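Local coordinates for protein catalase-3 (Neurospora crassa, PDB 4AJ9) that breaks hydrogen peroxide down to water and oxygen with the help of a bound heme, and so probably protects cells from peroxide damage, at residues 112-117 and 254-259; 289-294 and 338-343. All coordinates share one frame; numbering follows the deposited sequence.

Both contacts are buried and both lie within the catalase family region, and their nearest atoms are about 18 Å apart. The centre of interaction 1 is about 9 Å from the centre of the chain, that of interaction 2 about 23 Å. They hold different elements. Interaction 1 fixes a loop to the first turn of a helix, with one carboxylate bound to backbone N-H groups and two waters in between. Interaction 2 brings two loops together with no direct hydrogen bond; a leucine, a proline and one bridging water do the work. In each, an aspartate binds backbone N-H at a helix start, across the contact in interaction 1, just ahead in its own chain in interaction 2. Both also reach the second subunit.

Interaction 1 (112-117 and 254-259); sequences SADTAR and FHRQDL
Asp114 OD2 accepts from two backbone N-H groups in the first turn of the helix that starts at Phe254. The bond from Arg256 N is the straighter one, 3.0 Å long with an angle of 162° at the hydrogen, and it meets OD2 from above the carboxylate plane. The bond from His255 N to the same OD2 is 2.8 Å but weak, because it is bent to 123°. A negative carboxylate at this end would probably be favoured by the helix dipole. The other oxygen, OD1, forms a salt bridge to Arg67. OD1 also takes a bond from a water 2.8 Å away, and that water accepts in turn from Arg256 NE. The far end of Arg256 makes a salt bridge to Glu165 of the second subunit.

The carboxylate of Asp114 and the ring of His255 lie nearly parallel, 10° apart, and the two side chains run past each other in opposite directions. A second water lies in the plane of that ring, 2.8 Å from His255 ND1, and donates to Asp114 O. Thr115 CG2 packs over one face of the His255 ring, 4.0 Å from NE2. The same methyl is 4.0 Å from Phe254 CD2. CG2 stands anti to the carbonyl carbon of Thr115, beside the backbone N, while OG1 is hydrogen-bonded to Ala244 O. An alanine in place of Asp114 would probably leave the N-H groups of His255 and Arg256 without this acceptor and Arg67 without this charged partner.

The turn from Ala113 to Ala116 belongs to the loop between strands 96-104 and 121-128. Leu247 of helix 241-250 touches both Thr115 and Phe254, and Ala248 touches Ala113. The loop is thus packed against helix 241-250 and tied to the start of helix 254-264.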
ATOM      1  N   SER C 112      22.178  10.515   2.809  1.00  6.15           N
ATOM      2  CA  SER C 112      23.091  11.532   2.282  1.00  5.12           C
ATOM      3  C   SER C 112      23.674  12.343   3.435  1.00  3.90           C
ATOM      4  O   SER C 112      23.258  12.180   4.569  1.00  7.69           O
ATOM      5  CB  SER C 112      22.411  12.444   1.244  1.00  4.83           C
ATOM      6  OG  SER C 112      21.290  13.110   1.791  1.00  5.09           O
ATOM      7  N   ALA C 113      24.646  13.203   3.140  1.00  3.36           N
ATOM      8  CA  ALA C 113      25.418  13.864   4.185  1.00  6.16           C
ATOM      9  C   ALA C 113      24.734  15.105   4.769  1.00  6.34           C
ATOM     10  O   ALA C 113      24.128  15.910   4.051  1.00  5.30           O
ATOM     11  CB  ALA C 113      26.818  14.227   3.654  1.00 10.37           C
ATOM     12  N   ASP C 114      24.856  15.254   6.082  1.00  3.69           N
ATOM     13  CA  ASP C 114      24.339  16.427   6.777  1.00  4.19           C
ATOM     14  C   ASP C 114      24.949  17.724   6.237  1.00  6.17           C
ATOM     15  O   ASP C 114      24.277  18.753   6.183  1.00  4.90           O
ATOM     16  CB  ASP C 114      24.618  16.332   8.280  1.00  6.75           C
ATOM     17  CG  ASP C 114      23.678  15.372   9.007  1.00  7.58           C
ATOM     18  OD1 ASP C 114      22.620  14.995   8.443  1.00  7.64           O
ATOM     19  OD2 ASP C 114      24.002  15.008  10.167  1.00  5.82           O
ATOM     20  N   THR C 115      26.221  17.672   5.845  1.00  9.32           N
ATOM     21  CA  THR C 115      26.929  18.881   5.416  1.00  4.84           C
ATOM     22  C   THR C 115      27.013  19.080   3.903  1.00  9.12           C
ATOM     23  O   THR C 115      27.906  19.782   3.411  1.00  8.56           O
ATOM     24  CB  THR C 115      28.353  18.999   6.069  1.00  6.50           C
ATOM     25  OG1 THR C 115      29.180  17.895   5.657  1.00  5.32           O
ATOM     26  CG2 THR C 115      28.241  19.002   7.581  1.00  5.92           C
ATOM     27  N   ALA C 116      26.089  18.479   3.157  1.00  7.20           N
ATOM     28  CA  ALA C 116      25.859  18.911   1.778  1.00 10.08           C
ATOM     29  C   ALA C 116      25.467  20.386   1.819  1.00  7.91           C
ATOM     30  O   ALA C 116      24.908  20.829   2.810  1.00  6.26           O
ATOM     31  CB  ALA C 116      24.725  18.111   1.155  1.00  5.97           C
ATOM     32  N   ARG C 117      25.734  21.140   0.753  1.00  6.19           N
ATOM     33  CA  ARG C 117      25.175  22.502   0.647  1.00  9.58           C
ATOM     34  C   ARG C 117      23.704  22.434   0.215  1.00  5.05           C
ATOM     35  O   ARG C 117      23.379  21.818  -0.797  1.00  7.81           O
ATOM     36  CB  ARG C 117      25.962  23.365  -0.353  1.00 11.17           C
ATOM     37  CG  ARG C 117      25.310  24.733  -0.586  1.00  9.28           C
ATOM     38  CD  ARG C 117      26.058  25.588  -1.600  1.00  7.89           C
ATOM     39  NE  ARG C 117      27.459  25.847  -1.241  1.00  6.50           N
ATOM     40  CZ  ARG C 117      27.854  26.708  -0.306  1.00 13.25           C
ATOM     41  NH1 ARG C 117      26.959  27.382   0.404  1.00  5.31           N
ATOM     42  NH2 ARG C 117      29.151  26.883  -0.067  1.00  7.03           N
ATOM     43  N   PHE C 254      27.122  14.368  11.076  1.00  6.04           N
ATOM     44  CA  PHE C 254      27.667  15.439  11.905  1.00  4.99           C
ATOM     45  C   PHE C 254      26.565  16.223  12.616  1.00  4.30           C
ATOM     46  O   PHE C 254      26.642  16.467  13.824  1.00  4.41           O
ATOM     47  CB  PHE C 254      28.521  16.366  11.036  1.00  5.36           C
ATOM     48  CG  PHE C 254      29.154  17.527  11.790  1.00 11.83           C
ATOM     49  CD1 PHE C 254      30.222  17.313  12.660  1.00 11.28           C
ATOM     50  CD2 PHE C 254      28.723  18.831  11.573  1.00  6.69           C
ATOM     51  CE1 PHE C 254      30.819  18.374  13.331  1.00 11.04           C
ATOM     52  CE2 PHE C 254      29.320  19.896  12.236  1.00 12.75           C
ATOM     53  CZ  PHE C 254      30.374  19.661  13.122  1.00 10.50           C
ATOM     54  N   HIS C 255      25.537  16.625  11.876  1.00  4.39           N
ATOM     55  CA  HIS C 255      24.491  17.467  12.464  1.00  3.52           C
ATOM     56  C   HIS C 255      23.551  16.695  13.395  1.00  4.93           C
ATOM     57  O   HIS C 255      23.190  17.183  14.470  1.00  4.35           O
ATOM     58  CB  HIS C 255      23.690  18.203  11.389  1.00  4.72           C
ATOM     59  CG  HIS C 255      24.439  19.323  10.732  1.00  5.74           C
ATOM     60  ND1 HIS C 255      24.026  19.902   9.550  1.00  7.33           N
ATOM     61  CD2 HIS C 255      25.573  19.974  11.092  1.00  6.40           C
ATOM     62  CE1 HIS C 255      24.875  20.855   9.206  1.00  6.35           C
ATOM     63  NE2 HIS C 255      25.826  20.916  10.124  1.00  5.42           N
ATOM     64  N   ARG C 256      23.128  15.502  12.993  1.00  4.40           N
ATOM     65  CA  ARG C 256      22.273  14.739  13.890  1.00  6.48           C
ATOM     66  C   ARG C 256      23.036  14.316  15.147  1.00  4.81           C
ATOM     67  O   ARG C 256      22.448  14.238  16.215  1.00  7.08           O
ATOM     68  CB  ARG C 256      21.593  13.546  13.201  1.00  7.77           C
ATOM     69  CG  ARG C 256      22.498  12.448  12.701  1.00 11.68           C
ATOM     70  CD  ARG C 256      21.662  11.271  12.157  1.00  5.78           C
ATOM     71  NE  ARG C 256      20.736  11.713  11.105  1.00  6.75           N
ATOM     72  CZ  ARG C 256      19.920  10.913  10.426  1.00  5.51           C
ATOM     73  NH1 ARG C 256      19.899   9.610  10.673  1.00  4.13           N
ATOM     74  NH2 ARG C 256      19.127  11.418   9.487  1.00  8.34           N
ATOM     75  N   GLN C 257      24.334  14.039  15.020  1.00  3.42           N
ATOM     76  CA  GLN C 257      25.141  13.753  16.204  1.00  8.46           C
ATOM     77  C   GLN C 257      25.266  14.995  17.102  1.00  3.42           C
ATOM     78  O   GLN C 257      25.170  14.895  18.331  1.00  7.27           O
ATOM     79  CB  GLN C 257      26.530  13.224  15.818  1.00  9.09           C
ATOM     80  CG  GLN C 257      27.340  12.685  17.003  1.00 17.79           C
ATOM     81  CD  GLN C 257      26.858  11.313  17.473  1.00 19.90           C
ATOM     82  OE1 GLN C 257      26.996  10.316  16.756  1.00 16.82           O
ATOM     83  NE2 GLN C 257      26.298  11.255  18.683  1.00 12.07           N
ATOM     84  N   ASP C 258      25.486  16.161  16.494  1.00  5.76           N
ATOM     85  CA  ASP C 258      25.641  17.404  17.261  1.00  3.89           C
ATOM     86  C   ASP C 258      24.394  17.673  18.119  1.00  4.87           C
ATOM     87  O   ASP C 258      24.489  17.985  19.303  1.00  5.65           O
ATOM     88  CB  ASP C 258      25.942  18.587  16.325  1.00  2.59           C
ATOM     89  CG  ASP C 258      25.752  19.932  16.994  1.00  8.35           C
ATOM     90  OD1 ASP C 258      24.586  20.329  17.229  1.00  6.12           O
ATOM     91  OD2 ASP C 258      26.767  20.598  17.292  1.00  5.66           O
ATOM     92  N   LEU C 259      23.220  17.536  17.519  1.00  4.75           N
ATOM     93  CA  LEU C 259      21.966  17.777  18.235  1.00  2.70           C
ATOM     94  C   LEU C 259      21.769  16.759  19.354  1.00  4.21           C
ATOM     95  O   LEU C 259      21.398  17.108  20.488  1.00  6.23           O
ATOM     96  CB  LEU C 259      20.797  17.697  17.248  1.00  8.04           C
ATOM     97  CG  LEU C 259      19.398  17.870  17.829  1.00  8.94           C
ATOM     98  CD1 LEU C 259      19.267  19.227  18.481  1.00 10.52           C
ATOM     99  CD2 LEU C 259      18.358  17.678  16.734  1.00  3.50           C
TER
HETATM  100  O   HOH W   1      20.421  14.291  10.029  1.00  4.20           O
HETATM  101  O   HOH W   2      21.965  19.367   7.667  1.00  5.34           O

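Interaction 2 (289-294 and 338-343); sequences DLLDPT and DFTEDP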
ATOM      1  N   ASP C 289       5.087  42.535  -2.625  1.00 10.16           N
ATOM      2  CA  ASP C 289       3.796  42.007  -2.199  1.00 10.97           C
ATOM      3  C   ASP C 289       4.023  40.943  -1.131  1.00  9.95           C
ATOM      4  O   ASP C 289       4.738  39.966  -1.362  1.00  6.68           O
ATOM      5  CB  ASP C 289       3.079  41.408  -3.414  1.00  9.27           C
ATOM      6  CG  ASP C 289       1.617  41.090  -3.145  1.00  8.14           C
ATOM      7  OD1 ASP C 289       1.275  40.733  -2.000  1.00  9.41           O
ATOM      8  OD2 ASP C 289       0.814  41.194  -4.098  1.00 10.27           O
ATOM      9  N   LEU C 290       3.419  41.125   0.043  1.00  9.38           N
ATOM     10  CA  LEU C 290       3.654  40.197   1.153  1.00  9.15           C
ATOM     11  C   LEU C 290       3.066  38.797   0.923  1.00  6.96           C
ATOM     12  O   LEU C 290       3.265  37.890   1.732  1.00 10.22           O
ATOM     13  CB  LEU C 290       3.199  40.799   2.489  1.00  9.80           C
ATOM     14  CG  LEU C 290       4.317  41.567   3.199  1.00  9.27           C
ATOM     15  CD1 LEU C 290       3.775  42.567   4.236  1.00  7.87           C
ATOM     16  CD2 LEU C 290       5.279  40.577   3.842  1.00  5.78           C
ATOM     17  N   LEU C 291       2.372  38.618  -0.195  1.00  5.76           N
ATOM     18  CA  LEU C 291       1.889  37.297  -0.582  1.00 11.75           C
ATOM     19  C   LEU C 291       2.967  36.549  -1.380  1.00  8.45           C
ATOM     20  O   LEU C 291       2.794  35.386  -1.724  1.00  9.56           O
ATOM     21  CB  LEU C 291       0.608  37.406  -1.412  1.00  8.39           C
ATOM     22  CG  LEU C 291      -0.637  38.032  -0.774  1.00  8.32           C
ATOM     23  CD1 LEU C 291      -1.781  38.052  -1.792  1.00  8.99           C
ATOM     24  CD2 LEU C 291      -1.060  37.296   0.493  1.00  4.99           C
ATOM     25  N   ASP C 292       4.080  37.230  -1.646  1.00  9.16           N
ATOM     26  CA  ASP C 292       5.168  36.716  -2.470  1.00 11.84           C
ATOM     27  C   ASP C 292       6.250  36.077  -1.592  1.00  8.03           C
ATOM     28  O   ASP C 292       6.996  36.778  -0.908  1.00  6.07           O
ATOM     29  CB  ASP C 292       5.775  37.866  -3.294  1.00  7.55           C
ATOM     30  CG  ASP C 292       6.873  37.410  -4.245  1.00 11.35           C
ATOM     31  OD1 ASP C 292       7.386  36.271  -4.109  1.00 10.64           O
ATOM     32  OD2 ASP C 292       7.245  38.214  -5.132  1.00  7.95           O
ATOM     33  N   PRO C 293       6.361  34.740  -1.647  1.00  4.89           N
ATOM     34  CA  PRO C 293       7.284  33.987  -0.792  1.00  8.10           C
ATOM     35  C   PRO C 293       8.747  34.099  -1.225  1.00  7.15           C
ATOM     36  O   PRO C 293       9.627  33.516  -0.569  1.00  9.32           O
ATOM     37  CB  PRO C 293       6.798  32.540  -0.964  1.00  3.84           C
ATOM     38  CG  PRO C 293       6.281  32.506  -2.367  1.00  5.94           C
ATOM     39  CD  PRO C 293       5.655  33.869  -2.604  1.00  6.75           C
ATOM     40  N   THR C 294       9.009  34.816  -2.315  1.00  5.92           N
ATOM     41  CA  THR C 294      10.387  35.026  -2.743  1.00  6.03           C
ATOM     42  C   THR C 294      10.951  36.299  -2.128  1.00  7.96           C
ATOM     43  O   THR C 294      12.059  36.701  -2.456  1.00  5.78           O
ATOM     44  CB  THR C 294      10.523  35.106  -4.298  1.00  5.39           C
ATOM     45  OG1 THR C 294       9.863  36.282  -4.786  1.00  5.88           O
ATOM     46  CG2 THR C 294       9.901  33.857  -4.968  1.00  3.32           C
ATOM     47  N   ASP C 338      -4.593  31.939  10.530  1.00  8.79           N
ATOM     48  CA  ASP C 338      -5.208  31.709   9.219  1.00  5.77           C
ATOM     49  C   ASP C 338      -4.171  31.752   8.097  1.00  5.94           C
ATOM     50  O   ASP C 338      -3.042  32.205   8.302  1.00  6.48           O
ATOM     51  CB  ASP C 338      -6.308  32.736   8.943  1.00  4.34           C
ATOM     52  CG  ASP C 338      -7.284  32.281   7.854  1.00  5.01           C
ATOM     53  OD1 ASP C 338      -7.233  31.099   7.459  1.00  7.47           O
ATOM     54  OD2 ASP C 338      -8.112  33.104   7.399  1.00  7.92           O
ATOM     55  N   PHE C 339      -4.574  31.294   6.910  1.00  4.56           N
ATOM     56  CA  PHE C 339      -3.702  31.290   5.740  1.00  3.85           C
ATOM     57  C   PHE C 339      -3.750  32.633   5.036  1.00  7.06           C
ATOM     58  O   PHE C 339      -4.611  33.462   5.321  1.00  5.64           O
ATOM     59  CB  PHE C 339      -4.148  30.210   4.753  1.00  4.76           C
ATOM     60  CG  PHE C 339      -4.261  28.845   5.367  1.00  5.92           C
ATOM     61  CD1 PHE C 339      -3.131  28.178   5.815  1.00  2.49           C
ATOM     62  CD2 PHE C 339      -5.501  28.233   5.510  1.00  4.37           C
ATOM     63  CE1 PHE C 339      -3.236  26.919   6.396  1.00  7.96           C
ATOM     64  CE2 PHE C 339      -5.612  26.972   6.094  1.00  6.82           C
ATOM     65  CZ  PHE C 339      -4.478  26.316   6.536  1.00  4.33           C
ATOM     66  N   THR C 340      -2.815  32.844   4.117  1.00  5.25           N
ATOM     67  CA  THR C 340      -2.967  33.919   3.151  1.00  8.27           C
ATOM     68  C   THR C 340      -2.984  33.346   1.751  1.00  9.70           C
ATOM     69  O   THR C 340      -2.733  32.149   1.532  1.00  5.24           O
ATOM     70  CB  THR C 340      -1.853  34.973   3.220  1.00  5.33           C
ATOM     71  OG1 THR C 340      -0.614  34.387   2.809  1.00  7.10           O
ATOM     72  CG2 THR C 340      -1.732  35.566   4.635  1.00  3.56           C
ATOM     73  N   GLU C 341      -3.250  34.234   0.806  1.00  5.27           N
ATOM     74  CA  GLU C 341      -3.383  33.888  -0.592  1.00  5.80           C
ATOM     75  C   GLU C 341      -2.031  33.758  -1.296  1.00 10.28           C
ATOM     76  O   GLU C 341      -1.935  33.957  -2.504  1.00 14.21           O
ATOM     77  CB  GLU C 341      -4.247  34.945  -1.293  1.00  6.03           C
ATOM     78  CG  GLU C 341      -5.715  34.930  -0.872  1.00  8.49           C
ATOM     79  CD  GLU C 341      -5.980  35.630   0.459  1.00  9.07           C
ATOM     80  OE1 GLU C 341      -5.022  36.053   1.139  1.00  9.94           O
ATOM     81  OE2 GLU C 341      -7.163  35.765   0.824  1.00 11.66           O
ATOM     82  N   ASP C 342      -0.998  33.416  -0.531  1.00  5.76           N
ATOM     83  CA  ASP C 342       0.327  33.145  -1.070  1.00  4.07           C
ATOM     84  C   ASP C 342       0.193  31.864  -1.892  1.00  7.31           C
ATOM     85  O   ASP C 342      -0.088  30.806  -1.339  1.00  4.26           O
ATOM     86  CB  ASP C 342       1.275  32.978   0.118  1.00  5.91           C
ATOM     87  CG  ASP C 342       2.647  32.455  -0.258  1.00  7.42           C
ATOM     88  OD1 ASP C 342       2.785  31.613  -1.183  1.00  8.40           O
ATOM     89  OD2 ASP C 342       3.603  32.883   0.421  1.00  4.95           O
ATOM     90  N   PRO C 343       0.342  31.964  -3.223  1.00  8.71           N
ATOM     91  CA  PRO C 343       0.081  30.804  -4.089  1.00  7.46           C
ATOM     92  C   PRO C 343       1.011  29.620  -3.822  1.00  8.87           C
ATOM     93  O   PRO C 343       0.733  28.507  -4.252  1.00  5.05           O
ATOM     94  CB  PRO C 343       0.328  31.352  -5.498  1.00 11.17           C
ATOM     95  CG  PRO C 343       0.143  32.838  -5.369  1.00 10.52           C
ATOM     96  CD  PRO C 343       0.666  33.172  -4.007  1.00  7.18           C
TER
HETATM   97  O   HOH W   3       4.122  35.212   1.833  1.00  6.80           O
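Leu291 makes the main nonpolar contact with the loop at 338-343. Its CD2 rests 3.7 Å from Thr340 CB, and its CD1 lies 4.0 Å from Glu341 CB. Pro293 packs its ring against the carboxylate of Asp342, with CB 3.5 Å from OD2.

No direct hydrogen bond crosses the contact. A CA-H...O contact joins Asp342 CA to Leu291 O at 3.4 Å. One water spans the two loops, donating to Leu290 O and to Asp342 OD2, 2.8 Å from each. His212 ND1 is also hydrogen-bonded to OD2.

Side-chain bonds help shape 289-294. It holds two Asx turns: Asp289 OD1 accepts from Leu291 N, and Asp292 OD1 from Thr294 N. Thr294 OG1 donates to the same Asp292 oxygen, at 2.6 Å, from the same face of the carboxylate.

Asp342 is an N-cap. With CG anti to the backbone N (chi1 170°), the carboxylate lies against Pro293 while OD1 accepts from Leu344 N. The helix capped here, 343-360, carries Tyr352, the axial heme ligand by similarity. The side chain of Pro293 is about 5 Å from a bound heme, which places this contact beside the catalase heme pocket.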